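Local coordinates for protein Bm4233, isoform b (PDB 6ANY) that probably binds and carries sterols as a secreted venom allergen-like protein of the CAP superfamily, at the glycan on Asn122. Sequence-based numbering; all coordinates share one arbitrary frame.

The glycan on Asn122. Residues 122, 124, 174-176. With NAG (2-acetamido-2-deoxy-beta-D-glucopyranose), chain B; NAG (2-acetamido-2-deoxy-beta-D-glucopyranose), chain C; BMA (beta-D-mannopyranose), chain D; FUC (alpha-L-fucopyranose), chain E.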
loop_
_atom_site.group_PDB
_atom_site.type_symbol
_atom_site.label_atom_id
_atom_site.label_comp_id
_atom_site.label_asym_id
_atom_site.label_seq_id
_atom_site.Cartn_x
_atom_site.Cartn_y
_atom_site.Cartn_z
ATOM N N ASN A 122 4.797 -10.075 14.099
ATOM C CA ASN A 122 5.076 -11.228 13.251
ATOM C C ASN A 122 3.850 -11.606 12.423
ATOM O O ASN A 122 2.730 -11.591 12.919
ATOM C CB ASN A 122 5.498 -12.401 14.137
ATOM C CG ASN A 122 6.067 -13.570 13.362
ATOM O OD1 ASN A 122 6.100 -13.588 12.134
ATOM N ND2 ASN A 122 6.526 -14.567 14.105
ATOM N N THR A 124 2.199 -14.322 11.408
ATOM C CA THR A 124 1.943 -15.768 11.562
ATOM C C THR A 124 0.652 -16.121 10.867
ATOM O O THR A 124 -0.141 -15.235 10.501
ATOM C CB THR A 124 1.796 -16.147 13.036
ATOM O OG1 THR A 124 0.960 -15.183 13.686
ATOM C CG2 THR A 124 3.123 -16.061 13.726
ATOM N N LYS A 174 5.609 -15.665 8.541
ATOM C CA LYS A 174 6.620 -15.872 9.576
ATOM C C LYS A 174 7.706 -14.824 9.542
ATOM O O LYS A 174 8.664 -14.927 10.280
ATOM C CB LYS A 174 7.223 -17.302 9.560
ATOM C CG LYS A 174 6.165 -18.374 9.692
ATOM C CD LYS A 174 6.794 -19.740 9.979
ATOM C CE LYS A 174 6.392 -20.860 9.030
ATOM N NZ LYS A 174 7.602 -21.636 8.603
ATOM N N GLU A 175 7.538 -13.792 8.716
ATOM C CA GLU A 175 8.376 -12.604 8.784
ATOM C C GLU A 175 7.602 -11.513 9.468
ATOM O O GLU A 175 6.348 -11.520 9.476
ATOM C CB GLU A 175 8.736 -12.137 7.407
ATOM C CG GLU A 175 9.677 -13.032 6.656
ATOM C CD GLU A 175 10.092 -12.420 5.335
ATOM O OE1 GLU A 175 9.895 -11.170 5.131
ATOM O OE2 GLU A 175 10.674 -13.166 4.509
ATOM N N LEU A 176 8.325 -10.558 10.031
ATOM C CA LEU A 176 7.681 -9.403 10.673
ATOM C C LEU A 176 7.145 -8.464 9.600
ATOM O O LEU A 176 7.791 -8.286 8.576
ATOM C CB LEU A 176 8.679 -8.624 11.555
ATOM C CG LEU A 176 9.397 -9.442 12.656
ATOM C CD1 LEU A 176 10.364 -8.511 13.386
ATOM C CD2 LEU A 176 8.437 -10.140 13.634
HETATM C C1 NAG B . 7.143 -15.911 13.978
HETATM C C2 NAG B . 8.657 -15.936 13.920
HETATM C C3 NAG B . 9.122 -17.348 13.566
HETATM C C4 NAG B . 8.438 -18.396 14.453
HETATM C C5 NAG B . 6.921 -18.175 14.474
HETATM C C6 NAG B . 6.168 -19.118 15.406
HETATM C C7 NAG B . 9.895 -13.921 13.337
HETATM C C8 NAG B . 10.453 -13.089 12.226
HETATM N N2 NAG B . 9.112 -14.932 12.972
HETATM O O3 NAG B . 10.539 -17.446 13.724
HETATM O O4 NAG B . 8.751 -19.715 13.964
HETATM O O5 NAG B . 6.641 -16.851 14.901
HETATM O O6 NAG B . 6.835 -19.166 16.670
HETATM O O7 NAG B . 10.147 -13.683 14.502
HETATM C C1 NAG C . 9.196 -20.598 15.015
HETATM C C2 NAG C . 8.837 -22.032 14.639
HETATM C C3 NAG C . 9.249 -23.002 15.738
HETATM C C4 NAG C . 10.745 -22.827 15.985
HETATM C C5 NAG C . 10.976 -21.358 16.347
HETATM C C6 NAG C . 12.422 -21.073 16.724
HETATM C C7 NAG C . 6.987 -22.747 13.265
HETATM C C8 NAG C . 5.738 -23.559 13.433
HETATM N N2 NAG C . 7.421 -22.148 14.364
HETATM O O3 NAG C . 8.896 -24.341 15.361
HETATM O O4 NAG C . 11.195 -23.658 17.062
HETATM O O5 NAG C . 10.595 -20.521 15.256
HETATM O O6 NAG C . 12.628 -19.660 16.731
HETATM O O7 NAG C . 7.570 -22.645 12.195
HETATM C C1 BMA D . 11.830 -24.856 16.566
HETATM C C2 BMA D . 13.057 -25.160 17.414
HETATM C C3 BMA D . 13.746 -26.418 16.904
HETATM C C4 BMA D . 12.735 -27.554 16.902
HETATM C C5 BMA D . 11.509 -27.175 16.076
HETATM C C6 BMA D . 10.462 -28.288 16.067
HETATM O O2 BMA D . 12.649 -25.351 18.774
HETATM O O3 BMA D . 14.858 -26.747 17.742
HETATM O O4 BMA D . 13.313 -28.748 16.368
HETATM O O5 BMA D . 10.935 -25.976 16.599
HETATM O O6 BMA D . 10.971 -29.495 16.657
HETATM C C1 FUC E . 11.190 -17.363 12.445
HETATM C C2 FUC E . 12.695 -17.243 12.624
HETATM C C3 FUC E . 13.264 -18.585 13.049
HETATM C C4 FUC E . 12.875 -19.584 11.978
HETATM C C5 FUC E . 11.364 -19.691 11.969
HETATM C C6 FUC E . 10.887 -20.760 10.995
HETATM O O2 FUC E . 12.972 -16.259 13.619
HETATM O O3 FUC E . 14.685 -18.510 13.193
HETATM O O4 FUC E . 13.285 -19.062 10.713
HETATM O O5 FUC E . 10.845 -18.430 11.564
HETATM O O HOH W 1 6.962 -14.212 16.734
#
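An N-glycosylation sequon, Asn122-Leu-Thr124, carries a core-type N-glycan at the surface of this CAP protein. The covalent evidence is the N-glycosidic bond of 1.5 Å from the side-chain amide ND2 of Asn122 to the anomeric C1 of NAG (chain B). CG of Asn122 stands anti to the backbone N and beside the carbonyl carbon (chi1 -169°). The chain then runs from O4 of that sugar to NAG (chain C) and on to BMA, while FUC branches from O3 of NAG (chain B), the position that marks an α1,3-linked core fucose.

Polar contact with the protein is concentrated on the first sugar. Its acetamido N2 donates to the main-chain carbonyl O of Lys174 at 2.7 Å; the bond is nearly straight at the hydrogen (167°), but the donor lies above the carbonyl plane, 38° out of it. Water 1 adds a bridge, 2.7 Å from Asn122 ND2 and 3.2 Å from the ring oxygen O5 of NAG (chain B).

Apolar packing probably helps hold the same acetamide: its methyl C8 meets the branch point CG of Leu176 at 3.8 Å, with CD2 alongside, and CA of Glu175 flanks it. Thr124 turns its methyl CG2, set beside the backbone N, toward the ring, 4.0 Å from C1 of NAG (chain B). The Lys174 chain, bent at chi3 and chi4, passes the acetamide O7 of NAG (chain C) lengthwise, CD, CE and NZ all lying about equally near it (NZ at 3.7 Å); no hydrogen bond is formed.

Burial fades outward: protein hides 126 of 245 Å² of NAG (chain B), yet none of BMA. Within the glycan, O3 of NAG (chain C) donates to the BMA ring oxygen O5 at 2.9 Å, which probably restrains rotation about that linkage.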